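Local coordinates for protein CDP-glucose-4,6-dehydratase (PDB 1RKX) that removes water from CDP-D-glucose to give the 4-keto-6-deoxy sugar nucleotide, probably using its bound NAD as an internal hydride carrier, at residues H234-K248 with Q313-T325. Numbering follows the deposited sequence.
Sequences HVLEPLSGYLLLAQK and QLGWHPRWNLNTT
In this extended short-chain dehydrogenase/reductase, helix 236-251 is lined along one side by the connection from helix 308-314 to helix 322-338, and Glu237 grips that connection at Arg319 and Trp320. The carboxylate suits a run of loop with two consecutive backbone N-H groups that converge on it, one for each oxygen: OE1 takes Arg319 N at 2.8 Å through its syn lone pair, and OE2 takes Trp320 N, also at 2.8 Å, from 27° out of the carboxylate plane. A bend at chi2 (-89°) turns the carboxylate to the loop, and a further hydrogen bond between OE1 and Tyr353 OH helps fix it.

One turn on, Trp316 lays its indole edge along the helix at Gly241, where the missing side chain lets CD1 come within 3.5 Å of Gly241 CA. Its NE1 gives a nearly straight bond to Ser240 OG, almost in the ring plane. Ser240 in turn donates to Glu237 O, so a small hydroxyl links indole and helix backbone.

At the far end, Leu244 CD2 packs on Leu314 CB, while Lys248 NZ gives a hydrogen bond to Leu314 O just before Gly315, the first residue to leave helical angles, with a positive phi that favours glycine. At the start of helix 236-251, the imidazole of His234 accepts from Leu236 N through ND1, a capping bond, and receives Trp320 in a T-shaped stack, CZ3 lying over the centre of the imidazole, 3.5 Å above its plane.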
ATOM      1  N   HIS C 234       8.101 -28.088  12.240  1.00 20.11           N
ATOM      2  CA  HIS C 234       9.278 -28.835  12.649  1.00 19.01           C
ATOM      3  C   HIS C 234      10.482 -28.098  12.080  1.00 18.40           C
ATOM      4  O   HIS C 234      10.432 -27.567  10.964  1.00 18.14           O
ATOM      5  CB  HIS C 234       9.210 -30.266  12.113  1.00 18.78           C
ATOM      6  CG  HIS C 234      10.260 -31.172  12.675  1.00 20.62           C
ATOM      7  ND1 HIS C 234      11.570 -31.153  12.247  1.00 21.98           N
ATOM      8  CD2 HIS C 234      10.196 -32.114  13.645  1.00 22.80           C
ATOM      9  CE1 HIS C 234      12.268 -32.046  12.927  1.00 20.63           C
ATOM     10  NE2 HIS C 234      11.458 -32.642  13.783  1.00 24.24           N
ATOM     11  N   VAL C 235      11.563 -28.065  12.852  1.00 18.49           N
ATOM     12  CA  VAL C 235      12.778 -27.372  12.451  1.00 18.59           C
ATOM     13  C   VAL C 235      13.287 -27.758  11.059  1.00 19.18           C
ATOM     14  O   VAL C 235      13.859 -26.931  10.354  1.00 17.18           O
ATOM     15  CB  VAL C 235      13.901 -27.583  13.506  1.00 19.04           C
ATOM     16  CG1 VAL C 235      14.214 -29.069  13.665  1.00 18.59           C
ATOM     17  CG2 VAL C 235      15.146 -26.797  13.108  1.00 20.64           C
ATOM     18  N   LEU C 236      13.072 -29.003  10.649  1.00 18.15           N
ATOM     19  CA  LEU C 236      13.541 -29.421   9.334  1.00 18.28           C
ATOM     20  C   LEU C 236      12.761 -28.798   8.168  1.00 18.59           C
ATOM     21  O   LEU C 236      13.261 -28.748   7.046  1.00 19.92           O
ATOM     22  CB  LEU C 236      13.511 -30.948   9.228  1.00 18.12           C
ATOM     23  CG  LEU C 236      14.400 -31.692  10.232  1.00 19.38           C
ATOM     24  CD1 LEU C 236      14.250 -33.195  10.035  1.00 20.57           C
ATOM     25  CD2 LEU C 236      15.862 -31.266  10.053  1.00 19.53           C
ATOM     26  N   GLU C 237      11.548 -28.315   8.429  1.00 19.60           N
ATOM     27  CA  GLU C 237      10.734 -27.707   7.374  1.00 18.24           C
ATOM     28  C   GLU C 237      11.391 -26.440   6.808  1.00 17.20           C
ATOM     29  O   GLU C 237      11.673 -26.372   5.614  1.00 15.14           O
ATOM     30  CB  GLU C 237       9.327 -27.408   7.904  1.00 19.09           C
ATOM     31  CG  GLU C 237       8.604 -28.652   8.448  1.00 20.54           C
ATOM     32  CD  GLU C 237       7.793 -29.406   7.396  1.00 22.42           C
ATOM     33  OE1 GLU C 237       8.273 -29.583   6.251  1.00 22.65           O
ATOM     34  OE2 GLU C 237       6.668 -29.842   7.723  1.00 20.19           O
ATOM     35  N   PRO C 238      11.633 -25.416   7.645  1.00 16.11           N
ATOM     36  CA  PRO C 238      12.269 -24.237   7.058  1.00 18.33           C
ATOM     37  C   PRO C 238      13.686 -24.543   6.574  1.00 17.43           C
ATOM     38  O   PRO C 238      14.125 -24.006   5.559  1.00 17.65           O
ATOM     39  CB  PRO C 238      12.246 -23.217   8.199  1.00 17.05           C
ATOM     40  CG  PRO C 238      12.244 -24.080   9.438  1.00 17.61           C
ATOM     41  CD  PRO C 238      11.272 -25.172   9.052  1.00 16.66           C
ATOM     42  N   LEU C 239      14.394 -25.411   7.292  1.00 17.43           N
ATOM     43  CA  LEU C 239      15.756 -25.759   6.896  1.00 19.14           C
ATOM     44  C   LEU C 239      15.777 -26.367   5.492  1.00 18.64           C
ATOM     45  O   LEU C 239      16.691 -26.102   4.709  1.00 17.52           O
ATOM     46  CB  LEU C 239      16.384 -26.723   7.909  1.00 18.88           C
ATOM     47  CG  LEU C 239      17.179 -26.062   9.047  1.00 21.24           C
ATOM     48  CD1 LEU C 239      16.333 -25.006   9.740  1.00 22.47           C
ATOM     49  CD2 LEU C 239      17.648 -27.123  10.031  1.00 19.73           C
ATOM     50  N   SER C 240      14.772 -27.175   5.164  1.00 18.41           N
ATOM     51  CA  SER C 240      14.727 -27.765   3.829  1.00 19.24           C
ATOM     52  C   SER C 240      14.607 -26.630   2.823  1.00 18.90           C
ATOM     53  O   SER C 240      15.184 -26.688   1.741  1.00 16.69           O
ATOM     54  CB  SER C 240      13.549 -28.741   3.688  1.00 18.75           C
ATOM     55  OG  SER C 240      12.290 -28.096   3.804  1.00 21.32           O
ATOM     56  N   GLY C 241      13.869 -25.586   3.195  1.00 18.23           N
ATOM     57  CA  GLY C 241      13.715 -24.443   2.311  1.00 18.57           C
ATOM     58  C   GLY C 241      15.026 -23.693   2.150  1.00 18.09           C
ATOM     59  O   GLY C 241      15.366 -23.259   1.052  1.00 18.74           O
ATOM     60  N   TYR C 242      15.766 -23.539   3.248  1.00 19.31           N
ATOM     61  CA  TYR C 242      17.061 -22.848   3.216  1.00 17.86           C
ATOM     62  C   TYR C 242      18.027 -23.587   2.285  1.00 20.28           C
ATOM     63  O   TYR C 242      18.753 -22.970   1.512  1.00 18.31           O
ATOM     64  CB  TYR C 242      17.692 -22.798   4.614  1.00 17.98           C
ATOM     65  CG  TYR C 242      16.898 -22.069   5.685  1.00 17.73           C
ATOM     66  CD1 TYR C 242      17.337 -22.068   7.009  1.00 17.03           C
ATOM     67  CD2 TYR C 242      15.706 -21.408   5.384  1.00 17.16           C
ATOM     68  CE1 TYR C 242      16.611 -21.429   8.012  1.00 16.87           C
ATOM     69  CE2 TYR C 242      14.964 -20.766   6.390  1.00 17.33           C
ATOM     70  CZ  TYR C 242      15.421 -20.784   7.694  1.00 16.04           C
ATOM     71  OH  TYR C 242      14.684 -20.178   8.688  1.00 16.62           O
ATOM     72  N   LEU C 243      18.036 -24.914   2.380  1.00 20.51           N
ATOM     73  CA  LEU C 243      18.923 -25.737   1.554  1.00 20.90           C
ATOM     74  C   LEU C 243      18.540 -25.634   0.084  1.00 21.55           C
ATOM     75  O   LEU C 243      19.401 -25.474  -0.779  1.00 21.97           O
ATOM     76  CB  LEU C 243      18.873 -27.199   2.011  1.00 21.61           C
ATOM     77  CG  LEU C 243      19.454 -27.513   3.396  1.00 22.29           C
ATOM     78  CD1 LEU C 243      19.035 -28.912   3.831  1.00 22.75           C
ATOM     79  CD2 LEU C 243      20.973 -27.387   3.363  1.00 21.42           C
ATOM     80  N   LEU C 244      17.241 -25.720  -0.196  1.00 22.99           N
ATOM     81  CA  LEU C 244      16.746 -25.620  -1.564  1.00 21.34           C
ATOM     82  C   LEU C 244      17.131 -24.272  -2.159  1.00 19.87           C
ATOM     83  O   LEU C 244      17.577 -24.186  -3.304  1.00 20.13           O
ATOM     84  CB  LEU C 244      15.222 -25.777  -1.578  1.00 23.51           C
ATOM     85  CG  LEU C 244      14.531 -25.667  -2.935  1.00 28.10           C
ATOM     86  CD1 LEU C 244      15.034 -26.777  -3.861  1.00 30.54           C
ATOM     87  CD2 LEU C 244      13.022 -25.775  -2.741  1.00 29.77           C
ATOM     88  N   LEU C 245      16.951 -23.212  -1.378  1.00 19.71           N
ATOM     89  CA  LEU C 245      17.294 -21.870  -1.829  1.00 19.10           C
ATOM     90  C   LEU C 245      18.794 -21.746  -2.090  1.00 20.39           C
ATOM     91  O   LEU C 245      19.205 -21.158  -3.088  1.00 17.33           O
ATOM     92  CB  LEU C 245      16.877 -20.831  -0.782  1.00 18.46           C
ATOM     93  CG  LEU C 245      17.281 -19.380  -1.063  1.00 20.05           C
ATOM     94  CD1 LEU C 245      16.650 -18.899  -2.357  1.00 20.42           C
ATOM     95  CD2 LEU C 245      16.850 -18.499   0.108  1.00 19.13           C
ATOM     96  N   ALA C 246      19.604 -22.293  -1.186  1.00 18.52           N
ATOM     97  CA  ALA C 246      21.054 -22.229  -1.334  1.00 22.18           C
ATOM     98  C   ALA C 246      21.484 -22.855  -2.654  1.00 23.91           C
ATOM     99  O   ALA C 246      22.327 -22.311  -3.371  1.00 21.70           O
ATOM    100  CB  ALA C 246      21.731 -22.951  -0.177  1.00 20.14           C
ATOM    101  N   GLN C 247      20.905 -24.007  -2.966  1.00 27.66           N
ATOM    102  CA  GLN C 247      21.253 -24.699  -4.197  1.00 29.84           C
ATOM    103  C   GLN C 247      20.925 -23.829  -5.402  1.00 27.11           C
ATOM    104  O   GLN C 247      21.730 -23.706  -6.323  1.00 27.30           O
ATOM    105  CB  GLN C 247      20.505 -26.031  -4.293  1.00 30.83           C
ATOM    106  CG  GLN C 247      21.183 -27.015  -5.227  1.00 35.98           C
ATOM    107  CD  GLN C 247      20.387 -28.284  -5.424  1.00 38.04           C
ATOM    108  OE1 GLN C 247      19.749 -28.784  -4.491  1.00 38.63           O
ATOM    109  NE2 GLN C 247      20.430 -28.824  -6.637  1.00 37.44           N
ATOM    110  N   LYS C 248      19.749 -23.211  -5.389  1.00 28.55           N
ATOM    111  CA  LYS C 248      19.340 -22.361  -6.496  1.00 27.41           C
ATOM    112  C   LYS C 248      20.200 -21.110  -6.618  1.00 26.82           C
ATOM    113  O   LYS C 248      20.536 -20.699  -7.724  1.00 26.02           O
ATOM    114  CB  LYS C 248      17.862 -21.985  -6.368  1.00 33.16           C
ATOM    115  CG  LYS C 248      16.928 -23.120  -6.750  1.00 40.38           C
ATOM    116  CD  LYS C 248      15.494 -22.649  -6.863  1.00 45.33           C
ATOM    117  CE  LYS C 248      14.608 -23.718  -7.485  1.00 48.44           C
ATOM    118  NZ  LYS C 248      14.588 -24.972  -6.686  1.00 48.73           N
ATOM    119  N   GLN C 313       8.149 -20.141  -6.806  1.00 33.88           N
ATOM    120  CA  GLN C 313       9.471 -19.959  -7.396  1.00 35.41           C
ATOM    121  C   GLN C 313      10.539 -20.978  -7.018  1.00 32.79           C
ATOM    122  O   GLN C 313      11.492 -21.175  -7.765  1.00 32.86           O
ATOM    123  CB  GLN C 313       9.978 -18.547  -7.090  1.00 38.58           C
ATOM    124  CG  GLN C 313       9.229 -17.463  -7.845  1.00 44.89           C
ATOM    125  CD  GLN C 313       9.673 -16.071  -7.455  1.00 48.33           C
ATOM    126  OE1 GLN C 313      10.868 -15.781  -7.403  1.00 51.05           O
ATOM    127  NE2 GLN C 313       8.711 -15.197  -7.185  1.00 50.42           N
ATOM    128  N   LEU C 314      10.387 -21.628  -5.870  1.00 29.71           N
ATOM    129  CA  LEU C 314      11.369 -22.618  -5.440  1.00 29.60           C
ATOM    130  C   LEU C 314      10.825 -24.034  -5.520  1.00 30.14           C
ATOM    131  O   LEU C 314      11.585 -25.000  -5.474  1.00 30.15           O
ATOM    132  CB  LEU C 314      11.812 -22.354  -3.998  1.00 28.67           C
ATOM    133  CG  LEU C 314      12.652 -21.121  -3.671  1.00 26.81           C
ATOM    134  CD1 LEU C 314      12.852 -21.054  -2.165  1.00 25.54           C
ATOM    135  CD2 LEU C 314      13.989 -21.195  -4.382  1.00 27.90           C
ATOM    136  N   GLY C 315       9.510 -24.162  -5.639  1.00 30.22           N
ATOM    137  CA  GLY C 315       8.916 -25.482  -5.682  1.00 28.67           C
ATOM    138  C   GLY C 315       8.973 -26.075  -4.289  1.00 28.31           C
ATOM    139  O   GLY C 315       8.924 -27.292  -4.115  1.00 28.92           O
ATOM    140  N   TRP C 316       9.091 -25.205  -3.289  1.00 28.38           N
ATOM    141  CA  TRP C 316       9.153 -25.639  -1.895  1.00 26.71           C
ATOM    142  C   TRP C 316       7.777 -25.987  -1.356  1.00 28.00           C
ATOM    143  O   TRP C 316       6.773 -25.441  -1.810  1.00 28.48           O
ATOM    144  CB  TRP C 316       9.735 -24.542  -1.003  1.00 22.16           C
ATOM    145  CG  TRP C 316       9.851 -24.978   0.428  1.00 18.76           C
ATOM    146  CD1 TRP C 316      10.799 -25.809   0.955  1.00 18.73           C
ATOM    147  CD2 TRP C 316       8.967 -24.643   1.508  1.00 18.49           C
ATOM    148  NE1 TRP C 316      10.564 -26.012   2.291  1.00 18.52           N
ATOM    149  CE2 TRP C 316       9.444 -25.310   2.659  1.00 17.76           C
ATOM    150  CE3 TRP C 316       7.816 -23.846   1.613  1.00 16.90           C
ATOM    151  CZ2 TRP C 316       8.811 -25.207   3.907  1.00 18.42           C
ATOM    152  CZ3 TRP C 316       7.183 -23.739   2.858  1.00 16.89           C
ATOM    153  CH2 TRP C 316       7.685 -24.420   3.987  1.00 18.42           C
ATOM    154  N   HIS C 317       7.743 -26.876  -0.367  1.00 32.89           N
ATOM    155  CA  HIS C 317       6.496 -27.288   0.263  1.00 37.89           C
ATOM    156  C   HIS C 317       6.766 -28.039   1.568  1.00 35.53           C
ATOM    157  O   HIS C 317       7.661 -28.887   1.631  1.00 32.55           O
ATOM    158  CB  HIS C 317       5.707 -28.194  -0.685  1.00 49.73           C
ATOM    159  CG  HIS C 317       6.421 -29.462  -1.034  1.00 64.71           C
ATOM    160  ND1 HIS C 317       7.630 -29.478  -1.696  1.00 71.23           N
ATOM    161  CD2 HIS C 317       6.110 -30.759  -0.789  1.00 71.25           C
ATOM    162  CE1 HIS C 317       8.033 -30.728  -1.844  1.00 73.98           C
ATOM    163  NE2 HIS C 317       7.129 -31.524  -1.303  1.00 74.03           N
ATOM    164  N   PRO C 318       6.009 -27.724   2.634  1.00 31.70           N
ATOM    165  CA  PRO C 318       6.216 -28.419   3.906  1.00 32.17           C
ATOM    166  C   PRO C 318       5.874 -29.897   3.721  1.00 29.17           C
ATOM    167  O   PRO C 318       5.131 -30.252   2.805  1.00 28.38           O
ATOM    168  CB  PRO C 318       5.266 -27.695   4.858  1.00 32.68           C
ATOM    169  CG  PRO C 318       4.188 -27.183   3.955  1.00 34.47           C
ATOM    170  CD  PRO C 318       4.964 -26.695   2.760  1.00 33.08           C
ATOM    171  N   ARG C 319       6.402 -30.752   4.587  1.00 26.78           N
ATOM    172  CA  ARG C 319       6.176 -32.187   4.455  1.00 28.57           C
ATOM    173  C   ARG C 319       5.428 -32.845   5.601  1.00 26.74           C
ATOM    174  O   ARG C 319       4.798 -33.886   5.406  1.00 26.82           O
ATOM    175  CB  ARG C 319       7.519 -32.904   4.273  1.00 28.90           C
ATOM    176  CG  ARG C 319       8.386 -32.314   3.190  1.00 34.23           C
ATOM    177  CD  ARG C 319       9.659 -33.118   2.996  1.00 35.23           C
ATOM    178  NE  ARG C 319      10.539 -32.452   2.046  1.00 37.57           N
ATOM    179  CZ  ARG C 319      11.576 -33.025   1.450  1.00 39.19           C
ATOM    180  NH1 ARG C 319      11.875 -34.296   1.702  1.00 39.17           N
ATOM    181  NH2 ARG C 319      12.312 -32.325   0.598  1.00 39.64           N
ATOM    182  N   TRP C 320       5.490 -32.255   6.792  1.00 24.83           N
ATOM    183  CA  TRP C 320       4.818 -32.834   7.952  1.00 26.12           C
ATOM    184  C   TRP C 320       3.746 -31.953   8.583  1.00 25.58           C
ATOM    185  O   TRP C 320       3.974 -30.769   8.836  1.00 26.05           O
ATOM    186  CB  TRP C 320       5.829 -33.177   9.050  1.00 25.76           C
ATOM    187  CG  TRP C 320       6.871 -34.190   8.680  1.00 29.07           C
ATOM    188  CD1 TRP C 320       6.836 -35.076   7.636  1.00 29.04           C
ATOM    189  CD2 TRP C 320       8.086 -34.453   9.389  1.00 29.05           C
ATOM    190  NE1 TRP C 320       7.956 -35.877   7.657  1.00 29.88           N
ATOM    191  CE2 TRP C 320       8.739 -35.516   8.724  1.00 30.53           C
ATOM    192  CE3 TRP C 320       8.687 -33.897  10.529  1.00 30.48           C
ATOM    193  CZ2 TRP C 320       9.967 -36.034   9.162  1.00 29.03           C
ATOM    194  CZ3 TRP C 320       9.906 -34.412  10.964  1.00 29.60           C
ATOM    195  CH2 TRP C 320      10.531 -35.472  10.279  1.00 29.16           C
ATOM    196  N   ASN C 321       2.577 -32.531   8.846  1.00 27.45           N
ATOM    197  CA  ASN C 321       1.520 -31.771   9.495  1.00 29.19           C
ATOM    198  C   ASN C 321       1.988 -31.666  10.941  1.00 28.08           C
ATOM    199  O   ASN C 321       3.002 -32.265  11.306  1.00 26.85           O
ATOM    200  CB  ASN C 321       0.178 -32.506   9.411  1.00 35.59           C
ATOM    201  CG  ASN C 321       0.238 -33.904   9.987  1.00 41.87           C
ATOM    202  OD1 ASN C 321       0.592 -34.096  11.147  1.00 46.36           O
ATOM    203  ND2 ASN C 321      -0.115 -34.891   9.174  1.00 47.82           N
ATOM    204  N   LEU C 322       1.266 -30.925  11.772  1.00 26.72           N
ATOM    205  CA  LEU C 322       1.691 -30.766  13.154  1.00 29.63           C
ATOM    206  C   LEU C 322       1.717 -32.083  13.927  1.00 29.62           C
ATOM    207  O   LEU C 322       2.692 -32.373  14.619  1.00 28.39           O
ATOM    208  CB  LEU C 322       0.811 -29.748  13.881  1.00 29.02           C
ATOM    209  CG  LEU C 322       1.384 -29.294  15.230  1.00 30.54           C
ATOM    210  CD1 LEU C 322       2.820 -28.814  15.040  1.00 27.94           C
ATOM    211  CD2 LEU C 322       0.521 -28.194  15.825  1.00 31.00           C
ATOM    212  N   ASN C 323       0.657 -32.880  13.804  1.00 33.01           N
ATOM    213  CA  ASN C 323       0.582 -34.161  14.506  1.00 36.98           C
ATOM    214  C   ASN C 323       1.823 -35.008  14.256  1.00 31.10           C
ATOM    215  O   ASN C 323       2.422 -35.529  15.191  1.00 28.42           O
ATOM    216  CB  ASN C 323      -0.659 -34.946  14.076  1.00 49.47           C
ATOM    217  CG  ASN C 323      -1.951 -34.245  14.440  1.00 62.86           C
ATOM    218  OD1 ASN C 323      -3.029 -34.835  14.376  1.00 70.74           O
ATOM    219  ND2 ASN C 323      -1.851 -32.975  14.817  1.00 71.14           N
ATOM    220  N   THR C 324       2.194 -35.153  12.989  1.00 25.96           N
ATOM    221  CA  THR C 324       3.371 -35.926  12.628  1.00 26.61           C
ATOM    222  C   THR C 324       4.585 -35.340  13.347  1.00 24.60           C
ATOM    223  O   THR C 324       5.374 -36.064  13.964  1.00 23.50           O
ATOM    224  CB  THR C 324       3.618 -35.872  11.112  1.00 27.66           C
ATOM    225  OG1 THR C 324       2.512 -36.472  10.427  1.00 29.63           O
ATOM    226  CG2 THR C 324       4.902 -36.601  10.746  1.00 29.56           C
ATOM    227  N   THR C 325       4.719 -34.022  13.270  1.00 21.75           N
ATOM    228  CA  THR C 325       5.830 -33.313  13.903  1.00 22.60           C
ATOM    229  C   THR C 325       5.880 -33.537  15.414  1.00 21.89           C
ATOM    230  O   THR C 325       6.944 -33.825  15.968  1.00 22.98           O
ATOM    231  CB  THR C 325       5.745 -31.798  13.587  1.00 23.05           C
ATOM    232  OG1 THR C 325       6.037 -31.603  12.195  1.00 23.30           O
ATOM    233  CG2 THR C 325       6.731 -30.992  14.441  1.00 22.46           C
TER
HETATM  234  O   HOH W   1       6.083 -29.485  10.646  1.00 20.92           O
HETATM  235  O   HOH W   2      10.436 -29.570   1.681  1.00 37.78           O